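Local coordinates for YopX protein domain-containing protein (Enterococcus faecalis, PDB 2OX7) that is of unknown function but belongs to the YopX family and packs in the crystal as a two-fold pair that may or may not be biological, at the interface of chains A and B. Sequence-based numbering; all coordinates share one arbitrary frame. Chains: chain A/B, Hypothetical protein.

The interface of chains A and B. Residues chain A 22-24, 33-35, 49, 51; chain B 22-24, 33-35, 38, 49, 51.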
# COMPACT_ATOMS: atom_id res chain seq x y z
N THR A 22 -22.44 -13.62 -14.58
CA THR A 22 -22.19 -12.35 -15.24
C THR A 22 -23.19 -11.32 -14.74
O THR A 22 -24.38 -11.42 -15.03
CB THR A 22 -22.31 -12.47 -16.78
OG1 THR A 22 -21.42 -13.50 -17.23
CG2 THR A 22 -21.93 -11.17 -17.47
N PRO A 23 -22.73 -10.34 -13.95
CA PRO A 23 -23.65 -9.35 -13.40
C PRO A 23 -23.95 -8.26 -14.43
O PRO A 23 -23.07 -7.86 -15.19
CB PRO A 23 -22.85 -8.77 -12.22
CG PRO A 23 -21.43 -8.88 -12.64
CD PRO A 23 -21.33 -10.10 -13.52
N LEU A 24 -25.22 -7.83 -14.50
CA LEU A 24 -25.61 -6.82 -15.48
C LEU A 24 -26.07 -5.55 -14.77
O LEU A 24 -26.95 -5.60 -13.92
CB LEU A 24 -26.71 -7.35 -16.43
CG LEU A 24 -26.33 -8.26 -17.62
CD1 LEU A 24 -25.55 -9.49 -17.22
CD2 LEU A 24 -27.60 -8.72 -18.37
N ALA A 33 -29.79 -7.23 -13.39
CA ALA A 33 -29.93 -8.61 -13.86
C ALA A 33 -28.70 -9.44 -13.53
O ALA A 33 -27.63 -8.90 -13.22
CB ALA A 33 -30.20 -8.65 -15.38
N ILE A 34 -28.88 -10.75 -13.61
CA ILE A 34 -27.76 -11.66 -13.49
C ILE A 34 -27.93 -12.81 -14.47
O ILE A 34 -29.01 -13.42 -14.57
CB ILE A 34 -27.57 -12.13 -12.02
CG1 ILE A 34 -26.26 -12.90 -11.84
CG2 ILE A 34 -28.79 -12.91 -11.49
CD1 ILE A 34 -25.87 -13.04 -10.37
N ILE A 35 -26.88 -13.06 -15.24
CA ILE A 35 -26.80 -14.26 -16.07
C ILE A 35 -25.96 -15.31 -15.34
O ILE A 35 -24.78 -15.07 -15.04
CB ILE A 35 -26.15 -13.93 -17.43
CG1 ILE A 35 -27.02 -12.91 -18.19
CG2 ILE A 35 -25.94 -15.22 -18.23
CD1 ILE A 35 -26.44 -12.43 -19.52
N ILE A 49 -26.15 -14.73 -28.43
CA ILE A 49 -26.00 -15.10 -27.04
C ILE A 49 -27.29 -15.74 -26.56
O ILE A 49 -28.32 -15.08 -26.48
CB ILE A 49 -25.73 -13.86 -26.14
CG1 ILE A 49 -24.45 -13.16 -26.57
CG2 ILE A 49 -25.73 -14.26 -24.65
CD1 ILE A 49 -24.30 -11.73 -26.05
N ILE A 51 -29.14 -16.98 -23.53
CA ILE A 51 -29.13 -16.89 -22.07
C ILE A 51 -29.87 -18.06 -21.45
O ILE A 51 -31.10 -18.20 -21.63
CB ILE A 51 -29.74 -15.56 -21.60
CG1 ILE A 51 -28.90 -14.39 -22.12
CG2 ILE A 51 -29.87 -15.52 -20.07
CD1 ILE A 51 -29.53 -13.02 -21.90
N THR B 22 -20.72 -5.12 -21.07
CA THR B 22 -20.72 -6.31 -20.23
C THR B 22 -19.96 -7.40 -20.98
O THR B 22 -20.46 -7.92 -21.99
CB THR B 22 -22.14 -6.80 -19.96
OG1 THR B 22 -22.87 -5.77 -19.30
CG2 THR B 22 -22.12 -8.03 -19.04
N PRO B 23 -18.75 -7.75 -20.49
CA PRO B 23 -17.98 -8.78 -21.14
C PRO B 23 -18.46 -10.13 -20.66
O PRO B 23 -18.88 -10.28 -19.51
CB PRO B 23 -16.54 -8.49 -20.65
CG PRO B 23 -16.74 -7.95 -19.31
CD PRO B 23 -18.04 -7.21 -19.31
N LEU B 24 -18.44 -11.11 -21.56
CA LEU B 24 -18.92 -12.45 -21.25
C LEU B 24 -17.78 -13.42 -21.50
O LEU B 24 -17.20 -13.42 -22.57
CB LEU B 24 -20.11 -12.82 -22.16
CG LEU B 24 -21.44 -12.13 -21.82
CD1 LEU B 24 -22.46 -12.51 -22.90
CD2 LEU B 24 -21.96 -12.60 -20.50
N ALA B 33 -17.82 -12.95 -25.84
CA ALA B 33 -18.88 -12.03 -26.29
C ALA B 33 -18.94 -10.77 -25.46
O ALA B 33 -18.33 -10.64 -24.37
CB ALA B 33 -20.25 -12.75 -26.30
N ILE B 34 -19.72 -9.81 -25.95
CA ILE B 34 -19.86 -8.56 -25.25
C ILE B 34 -21.27 -8.04 -25.49
O ILE B 34 -21.80 -8.17 -26.61
CB ILE B 34 -18.81 -7.57 -25.75
CG1 ILE B 34 -18.77 -6.32 -24.90
CG2 ILE B 34 -19.09 -7.20 -27.20
CD1 ILE B 34 -17.76 -5.31 -25.40
N ILE B 35 -21.91 -7.56 -24.43
CA ILE B 35 -23.23 -6.93 -24.50
C ILE B 35 -23.01 -5.42 -24.37
O ILE B 35 -22.46 -4.94 -23.36
CB ILE B 35 -24.21 -7.42 -23.41
CG1 ILE B 35 -24.54 -8.91 -23.59
CG2 ILE B 35 -25.54 -6.65 -23.45
CD1 ILE B 35 -25.27 -9.54 -22.39
N PHE B 38 -28.70 -3.57 -23.46
CA PHE B 38 -29.75 -4.51 -23.06
C PHE B 38 -30.85 -3.78 -22.29
O PHE B 38 -30.61 -2.71 -21.72
CB PHE B 38 -29.17 -5.66 -22.20
CG PHE B 38 -28.80 -5.26 -20.78
CD1 PHE B 38 -29.73 -5.36 -19.75
CD2 PHE B 38 -27.53 -4.77 -20.49
CE1 PHE B 38 -29.40 -4.97 -18.43
CE2 PHE B 38 -27.18 -4.39 -19.18
CZ PHE B 38 -28.13 -4.48 -18.15
N ILE B 49 -34.33 -10.69 -20.13
CA ILE B 49 -33.24 -9.78 -20.50
C ILE B 49 -33.28 -9.66 -22.01
O ILE B 49 -33.01 -10.63 -22.71
CB ILE B 49 -31.82 -10.31 -20.09
CG1 ILE B 49 -31.73 -10.56 -18.59
CG2 ILE B 49 -30.73 -9.34 -20.54
CD1 ILE B 49 -30.53 -11.41 -18.19
N ILE B 51 -31.42 -8.49 -24.90
CA ILE B 51 -30.16 -7.98 -25.42
C ILE B 51 -30.50 -7.18 -26.66
O ILE B 51 -31.19 -7.68 -27.55
CB ILE B 51 -29.16 -9.11 -25.76
CG1 ILE B 51 -28.81 -9.92 -24.51
CG2 ILE B 51 -27.90 -8.51 -26.37
CD1 ILE B 51 -27.87 -11.08 -24.76
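This patch is part of a two-fold symmetric interface between two copies of the same protein. Strands 21-25, 31-35 and 46-51 of chain A face their counterparts in chain B. The contact is apolar: no polar atom of either chain pairs with one of the other here. The pair may or may not form in solution.

Packing is tightest around the threonines. The methyl groups of A:Thr22 and B:Thr22 meet near the axis, CG2 to CG2 at 3.5 Å, and the two side chains cross obliquely. OG1 sits beside the backbone N (chi1 -56° in A:Thr22), which leaves CG2 anti to that N and turned toward the partner. B:Leu24 crosses A:Thr22 at about a right angle, and its CD2 is squeezed to 3.4 Å from A:Thr22 CG2. The twin is looser: A:Leu24 CD1 stays 4.1 Å from B:Thr22 CG2. The leucines are turned differently about CB-CG, with chi2 55° in A:Leu24 and 175° in B:Leu24. This brings CD2 of B:Leu24 to the threonine, whereas A:Leu24 offers CD1 there and points CD2 at B:Phe38 and B:Ile49. That CD2 lies over the centre of the B:Phe38 ring, 4.1 Å above its plane.

Isoleucines fill the rest of the core. A:Ile49 and B:Leu24 reach tip to tip, CD1 to CD1. The same A:Ile49 CD1 also lies 3.7 Å from B:Ile35 CG1, and the two side chains cross obliquely. B:Ile49 CD1 repeats this closely on A:Ile35 CG1. A:Leu24 and B:Ile49 are also tip to tip, but meet through CD2 and CG2 at 3.9 Å. B:Ile51 crosses A:Ile49 at about a right angle, with its CD1 beside CB and CG2 of A:Ile49.

The looser edge is at the alanines. A:Ala33 CB sits 4.0 Å from B:Ile49 CD1. The Ile34 side chains and Pro23 rings are turned away from the partner. Back in the core, the two Ile51 tips meet, A:Ile51 CD1 to B:Ile51 CD1 at 3.8 Å.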